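PDB 6NCS: N-acetylneuraminic acid (Sialic acid) synthetase from Leptospira borgpetersenii serovar Hardjo-bovis, which synthesises N-acetylneuraminic acid (sialic acid), probably by metal-dependent condensation of phosphoenolpyruvate with N-acetylmannosamine or its 6-phosphate. Local coordinates for the interface of chains A and B. Coordinates in Å, arbitrary orientation; residue numbers count along the deposited sequence, not the author numbering. Chains: chain A/B, N-acetylneuraminic acid (Sialic acid) synthetase.

Contacts 1 and 2 lie about 60 Å apart between the centres of their C-alpha atoms, and they sample the two symmetry-equivalent tail sites, with different residues in each: in contact 1 the C-terminal segment of chain A reaches chain B, and in contact 2 that of chain B reaches chain A. Both use Tyr283 and Arg288 of the donating tail, with helix 65-69 and the 3-10 helix 128-130 of the receiving chain. Contact 3, where helix 249-266 of chain B ends against chain A, lies about 20 Å from contact 2 and 41 Å from contact 1. This reciprocal exchange of tails suggests a functional dimer of the NeuB type.

Contact 1: the interface of chains A and B. Residues chain A 283, 287-288, 290; chain B 67-68, 108, 130.
A:Arg288 meets B:Asp130 side-on, the tail of one NeuB-family subunit docking on the barrel of the other. A:Arg288 NE bonds B:Asp130 OD1 at 2.7 Å, using the syn lone pair, and A:Arg288 NH2 bonds B:Asp130 OD2 at 2.9 Å. The two planes are turned 41° apart, so this paired salt bridge is twisted. A:Arg288 NH2 also donates to the backbone O of B:Phe108 at 2.7 Å, on a lone pair in the carbonyl plane. Bends at chi2 and chi3 curl the arginine chain back over B:Asp130 OD1 and send NH1 towards B:Glu67. The bond from A:Arg288 NH1 to B:Glu67 OE1, 3.0 Å, is nearly straight (173° at H), but the carboxylate stands 76° from the guanidinium plane and is met from above. B:Glu67 OE2 takes A:Lys290 NZ in a short salt bridge of 2.5 Å, again from above. The lysine chain, extended beyond CG, comes from the opposite direction, so one carboxylate bridges two basic residues. A:Tyr283 presents its OH in the ring plane to B:Arg68 O at 2.7 Å. The same OH joins a water that meets B:Arg68 NE at 2.8 Å. Within chain B, the rim of the B:Phe108 ring lies over the B:Arg68 guanidinium and probably helps fix its orientation.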
ATOM      1  N   TYR A 283      -4.501  29.616  -9.111  1.00 16.22           N
ATOM      2  CA  TYR A 283      -4.281  29.684 -10.556  1.00 17.67           C
ATOM      3  C   TYR A 283      -5.424  29.035 -11.328  1.00 20.89           C
ATOM      4  O   TYR A 283      -5.954  29.614 -12.288  1.00 24.29           O
ATOM      5  CB  TYR A 283      -2.949  29.012 -10.889  1.00 15.58           C
ATOM      6  CG  TYR A 283      -2.807  28.573 -12.321  1.00 19.00           C
ATOM      7  CD1 TYR A 283      -2.632  29.503 -13.337  1.00 19.50           C
ATOM      8  CD2 TYR A 283      -2.820  27.230 -12.653  1.00 14.45           C
ATOM      9  CE1 TYR A 283      -2.487  29.101 -14.659  1.00 17.53           C
ATOM     10  CE2 TYR A 283      -2.681  26.820 -13.975  1.00 15.57           C
ATOM     11  CZ  TYR A 283      -2.513  27.758 -14.965  1.00 17.70           C
ATOM     12  OH  TYR A 283      -2.366  27.344 -16.269  1.00 19.71           O
ATOM     13  N   LEU A 287      -7.869  31.242 -13.995  1.00 19.93           N
ATOM     14  CA  LEU A 287      -7.711  31.120 -15.446  1.00 20.49           C
ATOM     15  C   LEU A 287      -8.315  29.882 -16.093  1.00 26.29           C
ATOM     16  O   LEU A 287      -8.537  29.908 -17.312  1.00 22.43           O
ATOM     17  CB  LEU A 287      -6.222  31.154 -15.817  1.00 26.76           C
ATOM     18  CG  LEU A 287      -5.544  32.520 -15.766  1.00 40.44           C
ATOM     19  CD1 LEU A 287      -4.065  32.358 -16.027  1.00 42.01           C
ATOM     20  CD2 LEU A 287      -6.175  33.455 -16.790  1.00 40.18           C
ATOM     21  N   ARG A 288      -8.558  28.802 -15.357  1.00 18.22           N
ATOM     22  CA  ARG A 288      -8.875  27.518 -15.973  1.00 18.12           C
ATOM     23  C   ARG A 288     -10.321  27.076 -15.762  1.00 18.99           C
ATOM     24  O   ARG A 288     -10.657  25.931 -16.074  1.00 22.93           O
ATOM     25  CB  ARG A 288      -7.913  26.447 -15.447  1.00 19.96           C
ATOM     26  CG  ARG A 288      -6.452  26.871 -15.495  1.00 22.96           C
ATOM     27  CD  ARG A 288      -6.024  27.228 -16.920  1.00 18.02           C
ATOM     28  NE  ARG A 288      -5.965  26.052 -17.786  1.00 17.92           N
ATOM     29  CZ  ARG A 288      -5.722  26.095 -19.098  1.00 21.20           C
ATOM     30  NH1 ARG A 288      -5.521  27.268 -19.702  1.00 21.87           N
ATOM     31  NH2 ARG A 288      -5.686  24.977 -19.810  1.00 20.10           N
ATOM     32  N   LYS A 290     -13.394  27.451 -17.382  1.00 39.56           N
ATOM     33  CA  LYS A 290     -14.012  27.946 -18.605  0.52 40.58           C
ATOM     34  C   LYS A 290     -14.446  26.813 -19.523  1.00 41.41           C
ATOM     35  O   LYS A 290     -14.438  25.642 -19.139  1.00 34.89           O
ATOM     36  CB  LYS A 290     -13.048  28.876 -19.342  0.52 40.11           C
ATOM     37  CG  LYS A 290     -11.685  28.269 -19.624  0.52 38.00           C
ATOM     38  CD  LYS A 290     -10.792  29.278 -20.320  0.52 38.49           C
ATOM     39  CE  LYS A 290      -9.420  28.703 -20.609  0.52 37.83           C
ATOM     40  NZ  LYS A 290      -8.583  29.654 -21.401  0.52 39.08           N
ATOM     41  OXT LYS A 290     -14.823  27.052 -20.670  0.52 43.12           O
TER
ATOM     42  N   GLU B  67      -2.475  31.475 -23.648  1.00 26.99           N
ATOM     43  CA  GLU B  67      -3.714  30.871 -23.174  1.00 31.43           C
ATOM     44  C   GLU B  67      -3.525  30.240 -21.802  1.00 27.11           C
ATOM     45  O   GLU B  67      -4.410  30.317 -20.945  1.00 29.76           O
ATOM     46  CB  GLU B  67      -4.196  29.819 -24.175  1.00 32.46           C
ATOM     47  CG  GLU B  67      -5.654  29.388 -24.015  1.00 30.86           C
ATOM     48  CD  GLU B  67      -5.881  28.279 -22.992  1.00 26.82           C
ATOM     49  OE1 GLU B  67      -4.914  27.574 -22.580  1.00 23.39           O
ATOM     50  OE2 GLU B  67      -7.057  28.110 -22.598  1.00 29.25           O
ATOM     51  N   ARG B  68      -2.371  29.612 -21.578  1.00 21.88           N
ATOM     52  CA  ARG B  68      -2.171  28.820 -20.368  1.00 18.14           C
ATOM     53  C   ARG B  68      -1.915  29.692 -19.138  1.00 20.73           C
ATOM     54  O   ARG B  68      -2.339  29.341 -18.028  1.00 21.92           O
ATOM     55  CB  ARG B  68      -1.016  27.840 -20.587  1.00 21.55           C
ATOM     56  CG  ARG B  68      -0.820  26.801 -19.493  1.00 21.98           C
ATOM     57  CD  ARG B  68       0.298  25.843 -19.887  1.00 16.82           C
ATOM     58  NE  ARG B  68       0.718  24.968 -18.787  1.00 17.97           N
ATOM     59  CZ  ARG B  68       1.634  24.013 -18.914  1.00 25.00           C
ATOM     60  NH1 ARG B  68       2.200  23.807 -20.095  1.00 20.25           N
ATOM     61  NH2 ARG B  68       1.972  23.252 -17.878  1.00 20.01           N
ATOM     62  N   PHE B 108      -3.765  21.594 -23.453  1.00 15.64           N
ATOM     63  CA  PHE B 108      -4.257  22.605 -22.531  1.00 16.55           C
ATOM     64  C   PHE B 108      -5.345  23.471 -23.150  1.00 20.88           C
ATOM     65  O   PHE B 108      -5.883  24.352 -22.475  1.00 23.63           O
ATOM     66  CB  PHE B 108      -3.093  23.462 -22.028  1.00 18.30           C
ATOM     67  CG  PHE B 108      -2.220  22.748 -21.024  1.00 18.10           C
ATOM     68  CD1 PHE B 108      -2.365  22.996 -19.666  1.00 15.84           C
ATOM     69  CD2 PHE B 108      -1.281  21.819 -21.436  1.00 19.14           C
ATOM     70  CE1 PHE B 108      -1.578  22.340 -18.736  1.00 16.25           C
ATOM     71  CE2 PHE B 108      -0.488  21.161 -20.518  1.00 14.12           C
ATOM     72  CZ  PHE B 108      -0.644  21.416 -19.160  1.00 15.05           C
ATOM     73  N   ASP B 130      -6.860  21.634 -14.819  1.00 15.23           N
ATOM     74  CA  ASP B 130      -7.981  21.715 -15.748  1.00 13.51           C
ATOM     75  C   ASP B 130      -9.148  20.832 -15.328  1.00 17.80           C
ATOM     76  O   ASP B 130     -10.044  20.564 -16.133  1.00 18.28           O
ATOM     77  CB  ASP B 130      -7.511  21.385 -17.167  1.00 17.12           C
ATOM     78  CG  ASP B 130      -6.814  22.562 -17.808  1.00 19.97           C
ATOM     79  OD1 ASP B 130      -7.247  23.697 -17.515  1.00 19.38           O
ATOM     80  OD2 ASP B 130      -5.844  22.371 -18.572  1.00 19.94           O
TER
HETATM   81  O   HOH W   1      -0.653  25.146 -16.335  1.00 20.76           O

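Contact 2: the interface of chains A and B. Residues chain A 69, 129, 153, 180, 182; chain B 280, 283-284, 288.
Helix 278-287 of chain B, with the residue just after it, lies against helix 65-69, the 3-10 helix 128-130 and the loops carrying A:Thr153, A:Ser180 and A:Tyr182 of chain A. B:Glu280 enters with its methylene groups: CG lies 3.6 Å from A:Ser180 CB and also 3.6 Å from A:Thr153 CG2. Its CG is anti to the backbone N (chi1 -169°), and the bend at chi2 carries OE1 over A:Cys129 CB. One turn on, the ring of B:Tyr283 is bordered by different groups on its two sides, next to the hydroxyl-bearing carbon. B:Tyr283 CE2 approaches A:Cys129 CB at 3.8 Å, while its CE1 is 3.9 Å from CD1 of A:Phe69, whose side chain crosses the tyrosine at about a right angle. B:Arg284 runs past A:Thr153 in the opposite direction, its NH1 making a weak hydrogen bond to the hydroxyl OG1 at 3.0 Å. Water adds two links. One joins A:Cys129 O, at 2.6 Å, to B:Arg288 O; the other lies between A:Ser180 O and B:Glu280 N. The chain A residues follow strands 57-62, 123-126, 146-150 and 173-178, which places the partner's helix over the C-terminal mouth of the TIM barrel, the side where this family keeps its active site.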
ATOM      1  N   PHE A  69       1.953 -30.733  19.204  1.00 27.71           N
ATOM      2  CA  PHE A  69       2.606 -31.416  18.093  1.00 27.33           C
ATOM      3  C   PHE A  69       2.389 -32.919  18.043  1.00 34.57           C
ATOM      4  O   PHE A  69       2.788 -33.541  17.052  1.00 36.88           O
ATOM      5  CB  PHE A  69       4.112 -31.114  18.092  1.00 30.72           C
ATOM      6  CG  PHE A  69       4.430 -29.698  17.721  1.00 32.21           C
ATOM      7  CD1 PHE A  69       4.190 -29.242  16.433  1.00 30.24           C
ATOM      8  CD2 PHE A  69       4.926 -28.811  18.660  1.00 24.61           C
ATOM      9  CE1 PHE A  69       4.460 -27.938  16.088  1.00 32.18           C
ATOM     10  CE2 PHE A  69       5.197 -27.503  18.324  1.00 29.26           C
ATOM     11  CZ  PHE A  69       4.966 -27.062  17.031  1.00 34.94           C
ATOM     12  N   CYS A 129      -2.590 -21.784  12.632  1.00 20.95           N
ATOM     13  CA  CYS A 129      -2.876 -23.212  12.630  1.00 20.57           C
ATOM     14  C   CYS A 129      -4.137 -23.566  13.404  1.00 19.82           C
ATOM     15  O   CYS A 129      -4.602 -24.708  13.299  1.00 22.04           O
ATOM     16  CB  CYS A 129      -1.691 -23.977  13.220  1.00 28.82           C
ATOM     17  SG  CYS A 129      -1.435 -23.645  14.991  1.00 28.78           S
ATOM     18  N   THR A 153      -3.023 -20.317   6.186  1.00 21.03           N
ATOM     19  CA  THR A 153      -3.579 -21.605   5.755  1.00 29.25           C
ATOM     20  C   THR A 153      -5.043 -21.535   5.301  1.00 25.47           C
ATOM     21  O   THR A 153      -5.531 -22.517   4.730  1.00 24.13           O
ATOM     22  CB  THR A 153      -3.491 -22.713   6.827  1.00 28.43           C
ATOM     23  OG1 THR A 153      -4.500 -22.495   7.825  1.00 25.81           O
ATOM     24  CG2 THR A 153      -2.124 -22.743   7.487  1.00 22.56           C
ATOM     25  N   SER A 180       1.368 -18.807   6.108  1.00 18.31           N
ATOM     26  CA  SER A 180       2.063 -19.833   6.888  1.00 19.77           C
ATOM     27  C   SER A 180       3.116 -20.545   6.042  1.00 21.67           C
ATOM     28  O   SER A 180       3.070 -21.755   5.808  1.00 23.31           O
ATOM     29  CB  SER A 180       1.065 -20.828   7.466  1.00 23.77           C
ATOM     30  OG  SER A 180       0.174 -20.180   8.355  1.00 25.95           O
ATOM     31  N   TYR A 182       7.487 -20.711   5.709  1.00 26.31           N
ATOM     32  CA  TYR A 182       8.645 -20.488   6.577  1.00 31.43           C
ATOM     33  C   TYR A 182       9.947 -20.805   5.854  1.00 35.80           C
ATOM     34  O   TYR A 182      10.230 -21.990   5.585  1.00 36.43           O
ATOM     35  CB  TYR A 182       8.506 -21.314   7.854  1.00 39.79           C
ATOM     36  CG  TYR A 182       7.305 -20.899   8.682  1.00 44.96           C
ATOM     37  CD1 TYR A 182       6.045 -21.440   8.440  1.00 48.92           C
ATOM     38  CD2 TYR A 182       7.426 -19.949   9.688  1.00 50.41           C
ATOM     39  CE1 TYR A 182       4.941 -21.049   9.183  1.00 46.07           C
ATOM     40  CE2 TYR A 182       6.328 -19.556  10.440  1.00 45.94           C
ATOM     41  CZ  TYR A 182       5.090 -20.106  10.178  1.00 45.11           C
ATOM     42  OH  TYR A 182       3.998 -19.717  10.922  1.00 44.82           O
TER
ATOM     43  N   GLU B 280       1.936 -26.466   6.430  1.00 28.84           N
ATOM     44  CA  GLU B 280       1.197 -26.017   7.603  1.00 27.18           C
ATOM     45  C   GLU B 280      -0.274 -26.403   7.518  1.00 27.24           C
ATOM     46  O   GLU B 280      -0.903 -26.674   8.549  1.00 26.93           O
ATOM     47  CB  GLU B 280       1.353 -24.507   7.769  1.00 26.91           C
ATOM     48  CG  GLU B 280       0.850 -23.981   9.110  1.00 48.66           C
ATOM     49  CD  GLU B 280       1.803 -24.271  10.258  1.00 53.14           C
ATOM     50  OE1 GLU B 280       1.464 -23.915  11.409  1.00 58.40           O
ATOM     51  OE2 GLU B 280       2.886 -24.843  10.015  1.00 52.90           O
ATOM     52  N   TYR B 283      -0.381 -30.061   8.663  1.00 32.91           N
ATOM     53  CA  TYR B 283      -0.290 -30.069  10.117  1.00 33.33           C
ATOM     54  C   TYR B 283      -1.621 -29.667  10.741  1.00 30.69           C
ATOM     55  O   TYR B 283      -2.141 -30.356  11.628  1.00 31.39           O
ATOM     56  CB  TYR B 283       0.831 -29.132  10.566  1.00 30.66           C
ATOM     57  CG  TYR B 283       0.763 -28.732  12.018  1.00 29.21           C
ATOM     58  CD1 TYR B 283       0.946 -29.670  13.026  1.00 31.35           C
ATOM     59  CD2 TYR B 283       0.526 -27.415  12.383  1.00 26.76           C
ATOM     60  CE1 TYR B 283       0.878 -29.304  14.359  1.00 31.82           C
ATOM     61  CE2 TYR B 283       0.470 -27.040  13.704  1.00 29.64           C
ATOM     62  CZ  TYR B 283       0.646 -27.986  14.690  1.00 27.65           C
ATOM     63  OH  TYR B 283       0.583 -27.605  16.006  1.00 28.29           O
ATOM     64  N   ARG B 284      -2.192 -28.552  10.272  1.00 28.84           N
ATOM     65  CA  ARG B 284      -3.463 -28.067  10.805  1.00 27.58           C
ATOM     66  C   ARG B 284      -4.554 -29.126  10.683  1.00 29.44           C
ATOM     67  O   ARG B 284      -5.297 -29.387  11.638  1.00 30.75           O
ATOM     68  CB  ARG B 284      -3.862 -26.781  10.073  1.00 25.86           C
ATOM     69  CG  ARG B 284      -5.186 -26.178  10.502  1.00 24.76           C
ATOM     70  CD  ARG B 284      -5.727 -25.246   9.421  1.00 28.64           C
ATOM     71  NE  ARG B 284      -6.302 -25.994   8.303  1.00 31.87           N
ATOM     72  CZ  ARG B 284      -6.894 -25.429   7.254  1.00 32.81           C
ATOM     73  NH1 ARG B 284      -6.974 -24.105   7.175  1.00 23.86           N
ATOM     74  NH2 ARG B 284      -7.405 -26.186   6.287  1.00 33.27           N
ATOM     75  N   ARG B 288      -5.063 -30.046  14.535  1.00 30.30           N
ATOM     76  CA  ARG B 288      -5.627 -28.835  15.117  1.00 26.76           C
ATOM     77  C   ARG B 288      -7.098 -28.641  14.770  1.00 30.12           C
ATOM     78  O   ARG B 288      -7.657 -27.583  15.067  1.00 25.86           O
ATOM     79  CB  ARG B 288      -4.803 -27.617  14.682  1.00 24.94           C
ATOM     80  CG  ARG B 288      -3.301 -27.777  14.908  1.00 25.16           C
ATOM     81  CD  ARG B 288      -2.991 -28.073  16.391  1.00 25.02           C
ATOM     82  NE  ARG B 288      -3.296 -26.929  17.255  1.00 23.14           N
ATOM     83  CZ  ARG B 288      -3.240 -26.950  18.584  1.00 24.58           C
ATOM     84  NH1 ARG B 288      -2.903 -28.067  19.223  1.00 23.88           N
ATOM     85  NH2 ARG B 288      -3.530 -25.856  19.277  1.00 31.53           N
TER
HETATM   86  O   HOH W   2      -7.132 -25.447  13.111  1.00 18.19           O
HETATM   87  O   HOH W   3       3.861 -24.182   5.137  1.00 31.60           O

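Contact 3: the interface of chains A and B. Residues chain A 186, 189-192; chain B 264-266.
B:Ile265 packs against A:Glu186, A:Ala189 and A:Leu191 near the C-terminal end of helix 249-266, a helix of the NeuB-family TIM-barrel fold. From B:Ile265 CB, 4.1 Å from the backbone O of A:Glu186, the chain divides. B:Ile265 CG1 passes the CB of A:Glu186 at 3.9 Å. Beyond it, B:Ile265 CD1 reaches the carboxyl carbon A:Glu186 CD at 4.0 Å, with the two side chains crossing obliquely, so the glutamate stem packs along this branch. The other branch, B:Ile265 CG2, sits anti to the backbone N and turns towards A:Leu191, whose CD1 lies 3.6 Å away; the methyl of A:Ala189 borders it too. The leucine and isoleucine side chains lie side by side and point the same way, so they touch along their flanks. Polar bonds fix the backbones beside this packing. A:Leu191 N donates to B:Ile265 O at 3.0 Å in a nearly straight bond (171° at H). The next carbonyl, B:Leu266 O, accepts both A:Ser192 N at 2.8 Å and the hydroxyl OG at 2.7 Å. The amide lies in the carbonyl plane, on a lone pair, whereas OG stands 47° above it. With chi1 at 61°, OG is placed between the serine's backbone N and carbonyl carbon, close to its own N-H, which lets both groups grip one oxygen. A water further joins A:Asn190 N to B:Lys264 O, 2.8 Å from that carbonyl oxygen.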
ATOM      1  N   GLU A 186       8.864 -13.232  -1.005  1.00 25.84           N
ATOM      2  CA  GLU A 186       8.170 -12.024  -1.462  1.00 27.08           C
ATOM      3  C   GLU A 186       6.926 -12.352  -2.278  1.00 24.85           C
ATOM      4  O   GLU A 186       5.855 -11.771  -2.065  1.00 24.97           O
ATOM      5  CB  GLU A 186       9.108 -11.160  -2.316  1.00 33.32           C
ATOM      6  CG  GLU A 186      10.049 -10.276  -1.549  1.00 34.55           C
ATOM      7  CD  GLU A 186      10.900  -9.404  -2.460  1.00 26.31           C
ATOM      8  OE1 GLU A 186      10.777  -9.498  -3.704  1.00 33.76           O
ATOM      9  OE2 GLU A 186      11.699  -8.614  -1.928  1.00 47.23           O
ATOM     10  N   ALA A 189       3.512 -13.119  -0.464  1.00 17.67           N
ATOM     11  CA  ALA A 189       2.954 -12.238   0.556  1.00 16.05           C
ATOM     12  C   ALA A 189       1.465 -11.985   0.351  1.00 17.51           C
ATOM     13  O   ALA A 189       0.714 -11.849   1.329  1.00 15.44           O
ATOM     14  CB  ALA A 189       3.716 -10.913   0.573  1.00 15.85           C
ATOM     15  N   ASN A 190       1.025 -11.886  -0.906  1.00 17.33           N
ATOM     16  CA  ASN A 190      -0.374 -11.609  -1.244  1.00 15.09           C
ATOM     17  C   ASN A 190      -0.938 -10.457  -0.407  1.00 13.72           C
ATOM     18  O   ASN A 190      -2.014 -10.552   0.192  1.00 14.17           O
ATOM     19  CB  ASN A 190      -1.228 -12.871  -1.078  1.00 15.63           C
ATOM     20  CG  ASN A 190      -2.592 -12.736  -1.722  1.00 22.87           C
ATOM     21  OD1 ASN A 190      -2.801 -11.858  -2.548  1.00 25.53           O
ATOM     22  ND2 ASN A 190      -3.526 -13.606  -1.341  1.00 15.67           N
ATOM     23  N   LEU A 191      -0.187  -9.352  -0.349  1.00 14.08           N
ATOM     24  CA  LEU A 191      -0.596  -8.252   0.520  1.00 12.41           C
ATOM     25  C   LEU A 191      -1.927  -7.629   0.101  1.00 19.02           C
ATOM     26  O   LEU A 191      -2.587  -7.000   0.934  1.00 15.17           O
ATOM     27  CB  LEU A 191       0.489  -7.167   0.574  1.00 13.52           C
ATOM     28  CG  LEU A 191       1.820  -7.587   1.209  1.00 16.45           C
ATOM     29  CD1 LEU A 191       2.696  -6.341   1.450  1.00 13.13           C
ATOM     30  CD2 LEU A 191       1.624  -8.351   2.525  1.00 19.78           C
ATOM     31  N   SER A 192      -2.361  -7.797  -1.152  1.00 13.51           N
ATOM     32  CA  SER A 192      -3.657  -7.210  -1.482  0.63 15.28           C
ATOM     33  C   SER A 192      -4.812  -7.955  -0.823  1.00 15.08           C
ATOM     34  O   SER A 192      -5.941  -7.452  -0.848  1.00 14.94           O
ATOM     35  CB  SER A 192      -3.854  -7.136  -2.998  0.63 19.70           C
ATOM     36  OG  SER A 192      -3.815  -8.409  -3.599  0.63 21.00           O
TER
ATOM     37  N   LYS B 264       4.108  -8.045  -7.534  1.00 14.39           N
ATOM     38  CA  LYS B 264       4.214  -9.464  -7.196  1.00 14.73           C
ATOM     39  C   LYS B 264       3.937  -9.694  -5.712  1.00 15.68           C
ATOM     40  O   LYS B 264       3.293 -10.683  -5.331  1.00 17.85           O
ATOM     41  CB  LYS B 264       5.597  -9.992  -7.572  1.00 22.56           C
ATOM     42  N   ILE B 265       4.412  -8.780  -4.868  1.00 15.65           N
ATOM     43  CA  ILE B 265       4.185  -8.864  -3.427  1.00 15.76           C
ATOM     44  C   ILE B 265       2.710  -8.657  -3.098  1.00 13.17           C
ATOM     45  O   ILE B 265       2.160  -9.314  -2.207  1.00 12.46           O
ATOM     46  CB  ILE B 265       5.087  -7.836  -2.719  1.00 12.60           C
ATOM     47  CG1 ILE B 265       6.557  -8.251  -2.844  1.00 16.74           C
ATOM     48  CG2 ILE B 265       4.712  -7.687  -1.244  1.00 15.86           C
ATOM     49  CD1 ILE B 265       7.539  -7.152  -2.406  1.00 16.95           C
ATOM     50  N   LEU B 266       2.048  -7.745  -3.812  1.00 13.12           N
ATOM     51  CA  LEU B 266       0.618  -7.534  -3.609  1.00 14.92           C
ATOM     52  C   LEU B 266      -0.180  -8.772  -3.977  1.00 19.98           C
ATOM     53  O   LEU B 266      -1.197  -9.075  -3.340  1.00 16.24           O
ATOM     54  CB  LEU B 266       0.138  -6.346  -4.438  1.00 17.75           C
ATOM     55  CG  LEU B 266       0.528  -4.974  -3.922  1.00 20.87           C
ATOM     56  CD1 LEU B 266       0.174  -3.909  -4.956  1.00 15.89           C
ATOM     57  CD2 LEU B 266      -0.194  -4.717  -2.612  1.00 18.85           C
TER
HETATM   58  O   HOH W   4       1.933 -12.410  -3.633  1.00 15.12           O